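Local coordinates for type III CBASS phage resistance system CD-NTase-associated protein Cap8 (Pseudomonas aeruginosa, PDB 6P8P), which probably acts as a HORMA-domain regulator of a bacterial cGAS-like nucleotidyltransferase (CD-NTase) in a type III CBASS system that protects the cell against bacteriophage, at residues A[26-31]-A[70-75]; A[38-43]-A[100-105]. The protein carries 2 engineered substitutions. All blocks are in the same frame, centred on the assembly; numbering follows the deposited sequence.

Contact 1 (A[26-31]-A[70-75])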
loop_
_atom_site.group_PDB
_atom_site.type_symbol
_atom_site.label_atom_id
_atom_site.label_comp_id
_atom_site.label_asym_id
_atom_site.label_seq_id
_atom_site.Cartn_x
_atom_site.Cartn_y
_atom_site.Cartn_z
ATOM N N GLU A 26 -12.224 -12.488 2.450
ATOM C CA GLU A 26 -12.959 -13.746 2.596
ATOM C C GLU A 26 -14.442 -13.499 2.893
ATOM O O GLU A 26 -15.317 -14.166 2.329
ATOM C CB GLU A 26 -12.311 -14.599 3.684
ATOM C CG GLU A 26 -12.974 -15.976 3.838
ATOM C CD GLU A 26 -12.862 -16.855 2.610
ATOM O OE1 GLU A 26 -11.968 -16.613 1.771
ATOM O OE2 GLU A 26 -13.683 -17.791 2.485
ATOM N N LEU A 27 -14.740 -12.528 3.759
ATOM C CA LEU A 27 -16.127 -12.179 4.035
ATOM C C LEU A 27 -16.873 -11.825 2.756
ATOM O O LEU A 27 -18.018 -12.254 2.541
ATOM C CB LEU A 27 -16.174 -11.005 4.997
ATOM C CG LEU A 27 -17.582 -10.593 5.425
ATOM C CD1 LEU A 27 -18.055 -11.433 6.603
ATOM C CD2 LEU A 27 -17.618 -9.103 5.746
ATOM N N LEU A 28 -16.225 -11.071 1.875
ATOM C CA LEU A 28 -16.912 -10.538 0.706
ATOM C C LEU A 28 -16.934 -11.468 -0.488
ATOM O O LEU A 28 -17.787 -11.281 -1.360
ATOM C CB LEU A 28 -16.282 -9.220 0.294
ATOM C CG LEU A 28 -16.453 -8.065 1.264
ATOM C CD1 LEU A 28 -15.633 -6.846 0.831
ATOM C CD2 LEU A 28 -17.920 -7.691 1.403
ATOM N N THR A 29 -16.038 -12.459 -0.550
ATOM C CA THR A 29 -15.954 -13.325 -1.717
ATOM C C THR A 29 -16.371 -14.748 -1.432
ATOM O O THR A 29 -16.724 -15.462 -2.373
ATOM C CB THR A 29 -14.539 -13.344 -2.309
ATOM O OG1 THR A 29 -13.607 -13.857 -1.354
ATOM C CG2 THR A 29 -14.126 -11.942 -2.749
ATOM N N GLN A 30 -16.317 -15.176 -0.174
ATOM C CA GLN A 30 -16.987 -16.410 0.261
ATOM C C GLN A 30 -16.449 -17.622 -0.495
ATOM O O GLN A 30 -17.199 -18.482 -0.943
ATOM C CB GLN A 30 -18.506 -16.293 0.105
ATOM C CG GLN A 30 -19.136 -15.208 0.977
ATOM C CD GLN A 30 -20.598 -14.968 0.689
ATOM O OE1 GLN A 30 -21.082 -15.233 -0.418
ATOM N NE2 GLN A 30 -21.319 -14.448 1.685
ATOM N N GLY A 31 -15.136 -17.664 -0.669
ATOM C CA GLY A 31 -14.495 -18.790 -1.296
ATOM C C GLY A 31 -14.574 -18.855 -2.801
ATOM O O GLY A 31 -14.148 -19.857 -3.377
ATOM N N THR A 70 -22.936 -3.440 2.229
ATOM C CA THR A 70 -22.222 -3.914 3.409
ATOM C C THR A 70 -21.285 -2.810 3.866
ATOM O O THR A 70 -20.439 -2.352 3.084
ATOM C CB THR A 70 -21.418 -5.185 3.116
ATOM O OG1 THR A 70 -22.266 -6.172 2.550
ATOM C CG2 THR A 70 -20.770 -5.732 4.391
ATOM N N ARG A 71 -21.399 -2.424 5.131
ATOM C CA ARG A 71 -20.491 -1.478 5.767
ATOM C C ARG A 71 -19.550 -2.243 6.687
ATOM O O ARG A 71 -20.012 -2.979 7.571
ATOM C CB ARG A 71 -21.284 -0.440 6.572
ATOM C CG ARG A 71 -22.036 0.540 5.722
ATOM C CD ARG A 71 -22.933 1.466 6.570
ATOM N NE ARG A 71 -23.557 2.482 5.733
ATOM C CZ ARG A 71 -24.472 3.345 6.161
ATOM N NH1 ARG A 71 -24.872 3.313 7.425
ATOM N NH2 ARG A 71 -24.989 4.232 5.325
ATOM N N ILE A 72 -18.235 -2.075 6.501
ATOM C CA ILE A 72 -17.279 -2.814 7.318
ATOM C C ILE A 72 -16.417 -1.834 8.085
ATOM O O ILE A 72 -15.692 -1.038 7.484
ATOM C CB ILE A 72 -16.401 -3.759 6.480
ATOM C CG1 ILE A 72 -17.272 -4.672 5.636
ATOM C CG2 ILE A 72 -15.494 -4.558 7.394
ATOM C CD1 ILE A 72 -16.577 -5.393 4.540
ATOM N N TYR A 73 -16.473 -1.921 9.404
ATOM C CA TYR A 73 -15.625 -1.163 10.298
ATOM C C TYR A 73 -14.516 -2.050 10.840
ATOM O O TYR A 73 -14.610 -3.272 10.846
ATOM C CB TYR A 73 -16.415 -0.604 11.468
ATOM C CG TYR A 73 -17.408 0.468 11.085
ATOM C CD1 TYR A 73 -18.710 0.146 10.737
ATOM C CD2 TYR A 73 -17.032 1.807 11.069
ATOM C CE1 TYR A 73 -19.626 1.153 10.393
ATOM C CE2 TYR A 73 -17.922 2.802 10.745
ATOM C CZ TYR A 73 -19.210 2.471 10.393
ATOM O OH TYR A 73 -20.084 3.487 10.078
ATOM N N CYS A 74 -13.454 -1.416 11.297
ATOM C CA CYS A 74 -12.368 -2.116 11.966
ATOM C C CYS A 74 -12.186 -1.570 13.369
ATOM O O CYS A 74 -12.316 -0.369 13.575
ATOM C CB CYS A 74 -11.030 -1.947 11.211
ATOM S SG CYS A 74 -10.993 -2.849 9.645
ATOM N N LEU A 75 -11.864 -2.457 14.306
ATOM C CA LEU A 75 -11.530 -2.127 15.682
ATOM C C LEU A 75 -10.021 -2.182 15.876
ATOM O O LEU A 75 -9.349 -3.052 15.312
ATOM C CB LEU A 75 -12.194 -3.119 16.628
ATOM C CG LEU A 75 -13.712 -3.158 16.620
ATOM C CD1 LEU A 75 -14.150 -4.393 17.372
ATOM C CD2 LEU A 75 -14.262 -1.900 17.244
#
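Leu27 and Leu28, in the last turn of helix 17-29, both reach down to one atom of the sheet, the CD1 methyl of Ile72 at the middle of strand 69-75. Leu27 and Ile72 meet tip to tip, with Leu27 CD2 4.0 Å from Ile72 CD1. Leu28 also points its end at the isoleucine, and both of its methyls share the approach: CD1 and CD2 of Leu28 each lie 4.1 Å from Ile72 CD1. The end of Ile72 is thus received by three methyl groups from two consecutive helix residues.

The leucines arrive there by different routes. Leu27 leaves the helix pointing at the strand, its CG anti to the backbone N (chi1 -177°). Leu28 starts out along the flank of the helix and turns in only at its end; with CG anti to the carbonyl carbon (chi1 -67°), its methyls come round to the sheet. Contact is confined to these branch ends, so the backbones stay well apart, Leu27 CA lying 10.0 Å from Ile72 CA. All three side chains are buried and no hydrogen bond crosses the interface.

Phe9 of strand 4-10 touches both Leu27 and Ile72, and Ile24, one turn earlier in helix 17-29, also packs on Ile72. Strand 69-75 is hydrogen-bonded to strands 4-10 and 61-64, which lie on either side of it.

Contact 2 (A[38-43]-A[100-105]). Engineered in segment 100-105: Met102 (natural residue Val).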
loop_
_atom_site.group_PDB
_atom_site.type_symbol
_atom_site.label_atom_id
_atom_site.label_comp_id
_atom_site.label_asym_id
_atom_site.label_seq_id
_atom_site.Cartn_x
_atom_site.Cartn_y
_atom_site.Cartn_z
ATOM N N SER A 38 -9.845 -11.610 -7.173
ATOM C CA SER A 38 -8.535 -11.217 -7.696
ATOM C C SER A 38 -8.318 -9.722 -7.576
ATOM O O SER A 38 -7.210 -9.275 -7.244
ATOM C CB SER A 38 -8.396 -11.655 -9.158
ATOM O OG SER A 38 -8.284 -13.072 -9.237
ATOM N N GLU A 39 -9.348 -8.922 -7.874
ATOM C CA GLU A 39 -9.180 -7.478 -7.773
ATOM C C GLU A 39 -8.995 -7.040 -6.323
ATOM O O GLU A 39 -8.148 -6.187 -6.037
ATOM C CB GLU A 39 -10.355 -6.734 -8.384
ATOM C CG GLU A 39 -10.289 -6.618 -9.902
ATOM C CD GLU A 39 -11.377 -5.728 -10.498
ATOM O OE1 GLU A 39 -11.782 -4.722 -9.878
ATOM O OE2 GLU A 39 -11.833 -6.035 -11.617
ATOM N N LEU A 40 -9.785 -7.591 -5.409
ATOM C CA LEU A 40 -9.611 -7.254 -3.995
ATOM C C LEU A 40 -8.214 -7.621 -3.502
ATOM O O LEU A 40 -7.582 -6.854 -2.761
ATOM C CB LEU A 40 -10.677 -7.950 -3.155
ATOM C CG LEU A 40 -12.000 -7.196 -2.992
ATOM C CD1 LEU A 40 -12.716 -6.975 -4.255
ATOM C CD2 LEU A 40 -12.870 -8.056 -2.033
ATOM N N ARG A 41 -7.704 -8.782 -3.910
ATOM C CA ARG A 41 -6.365 -9.176 -3.507
ATOM C C ARG A 41 -5.318 -8.303 -4.179
ATOM O O ARG A 41 -4.284 -8.003 -3.578
ATOM C CB ARG A 41 -6.134 -10.662 -3.814
ATOM C CG ARG A 41 -6.919 -11.616 -2.933
ATOM C CD ARG A 41 -6.637 -13.080 -3.295
ATOM N NE ARG A 41 -7.289 -14.001 -2.373
ATOM C CZ ARG A 41 -7.439 -15.313 -2.587
ATOM N NH1 ARG A 41 -6.989 -15.864 -3.706
ATOM N NH2 ARG A 41 -8.049 -16.075 -1.689
ATOM N N ALA A 42 -5.606 -7.809 -5.379
ATOM C CA ALA A 42 -4.616 -6.985 -6.084
ATOM C C ALA A 42 -4.360 -5.640 -5.386
ATOM O O ALA A 42 -3.273 -5.061 -5.538
ATOM C CB ALA A 42 -5.076 -6.743 -7.521
ATOM N N VAL A 43 -5.340 -5.113 -4.650
ATOM C CA VAL A 43 -5.212 -3.826 -3.980
ATOM C C VAL A 43 -4.772 -3.991 -2.524
ATOM O O VAL A 43 -4.878 -3.056 -1.740
ATOM C CB VAL A 43 -6.505 -3.006 -4.063
ATOM C CG1 VAL A 43 -6.916 -2.755 -5.491
ATOM C CG2 VAL A 43 -7.620 -3.705 -3.268
ATOM N N TRP A 100 -20.707 -4.713 -8.994
ATOM C CA TRP A 100 -20.265 -4.460 -7.634
ATOM C C TRP A 100 -19.282 -3.302 -7.584
ATOM O O TRP A 100 -18.679 -2.913 -8.589
ATOM C CB TRP A 100 -19.624 -5.719 -7.036
ATOM C CG TRP A 100 -18.351 -6.156 -7.691
ATOM C CD1 TRP A 100 -18.217 -7.013 -8.756
ATOM C CD2 TRP A 100 -17.016 -5.772 -7.316
ATOM N NE1 TRP A 100 -16.891 -7.185 -9.060
ATOM C CE2 TRP A 100 -16.132 -6.417 -8.203
ATOM C CE3 TRP A 100 -16.487 -4.929 -6.330
ATOM C CZ2 TRP A 100 -14.757 -6.269 -8.114
ATOM C CZ3 TRP A 100 -15.119 -4.774 -6.258
ATOM C CH2 TRP A 100 -14.272 -5.434 -7.138
ATOM N N GLY A 101 -19.137 -2.741 -6.386
ATOM C CA GLY A 101 -18.131 -1.725 -6.152
ATOM C C GLY A 101 -17.724 -1.752 -4.704
ATOM O O GLY A 101 -18.373 -2.369 -3.854
ATOM N N MET A 102 -16.614 -1.080 -4.415
ATOM C CA MET A 102 -16.124 -0.951 -3.055
ATOM C C MET A 102 -15.546 0.439 -2.859
ATOM O O MET A 102 -14.818 0.943 -3.719
ATOM C CB MET A 102 -15.053 -1.996 -2.724
ATOM C CG MET A 102 -15.572 -3.373 -2.508
ATOM S SD MET A 102 -14.291 -4.429 -1.876
ATOM C CE MET A 102 -13.926 -3.642 -0.297
ATOM N N SER A 103 -15.868 1.048 -1.720
ATOM C CA SER A 103 -15.410 2.394 -1.395
ATOM C C SER A 103 -14.600 2.328 -0.115
ATOM O O SER A 103 -15.139 2.016 0.948
ATOM C CB SER A 103 -16.572 3.375 -1.243
ATOM O OG SER A 103 -16.042 4.629 -0.853
ATOM N N LEU A 104 -13.319 2.601 -0.230
ATOM C CA LEU A 104 -12.402 2.560 0.893
ATOM C C LEU A 104 -12.236 3.939 1.505
ATOM O O LEU A 104 -11.940 4.910 0.777
ATOM C CB LEU A 104 -11.038 2.054 0.428
ATOM C CG LEU A 104 -10.966 0.761 -0.387
ATOM C CD1 LEU A 104 -9.520 0.386 -0.648
ATOM C CD2 LEU A 104 -11.665 -0.381 0.335
ATOM N N PRO A 105 -12.340 4.047 2.829
ATOM C CA PRO A 105 -12.084 5.327 3.490
ATOM C C PRO A 105 -10.600 5.645 3.475
ATOM O O PRO A 105 -9.747 4.772 3.654
ATOM C CB PRO A 105 -12.624 5.114 4.922
ATOM C CG PRO A 105 -12.350 3.625 5.157
ATOM C CD PRO A 105 -12.588 2.964 3.792
#
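Leu40 of helix 35-42 packs against Trp100, just before strand 101-106, and Met102, near its start, in the hydrophobic core of the HORMA domain, where helices lie on one face of a mixed beta-sheet.

The apolar contacts centre on Leu40. Its CD1 comes to 3.6 Å from Trp100 CH2 and also lies near CZ3, so it meets the far end of the six-membered ring, at an oblique angle to the ring plane. The two side chains run past each other in opposite directions. The indole gets there because Trp100 CG sits between the backbone N and the carbonyl carbon (chi1 66°), which sends the ring out toward the helix from the residue just before the strand.

Met102, an engineered residue (valine in the natural protein), was modelled in two conformers. In the one described here it crosses Leu40 at about a right angle and touches it with sulfur: Met102 SD is 3.8 Å from Leu40 CG, and both leucine methyls lie about as close to the same sulfur. A turn about the CG-SD bond (chi3 63°) swings the terminal methyl aside, leaving SD to face the leucine.

The polar element is Glu39, whose carboxylate approaches the six-membered ring of the indole obliquely, its plane 48° from that of the ring. This is a van der Waals approach; OE1 has its hydrogen bond with Ser122 OG, which helps fix the carboxylate. Arg124 makes a cation-pi contact with the Trp100 ring, so a positive group as well as a negative one borders the indole. Glu39 OE1 stands equally far from two ring carbons, 3.8 Å from both Trp100 CZ2 and Trp100 CH2.

In the fold
Contacts 1 and 2 join two successive helices, 17-29 and 35-42, to different strands of one sheet, and strand 61-64 lies between those strands. Their centres are 11 Å apart, yet they merge into one apolar core. Leu28 is the main bridge: its CD1 lies 3.8 Å from Met102 CE, in the conformer described here of that engineered residue, and 4.2 Å from Leu40 CD2. A second link runs from helix to helix, with Thr29 CG2 4.1 Å from Leu40 CD2. Along the chain the two contacts interleave, both helical segments coming before both strand segments.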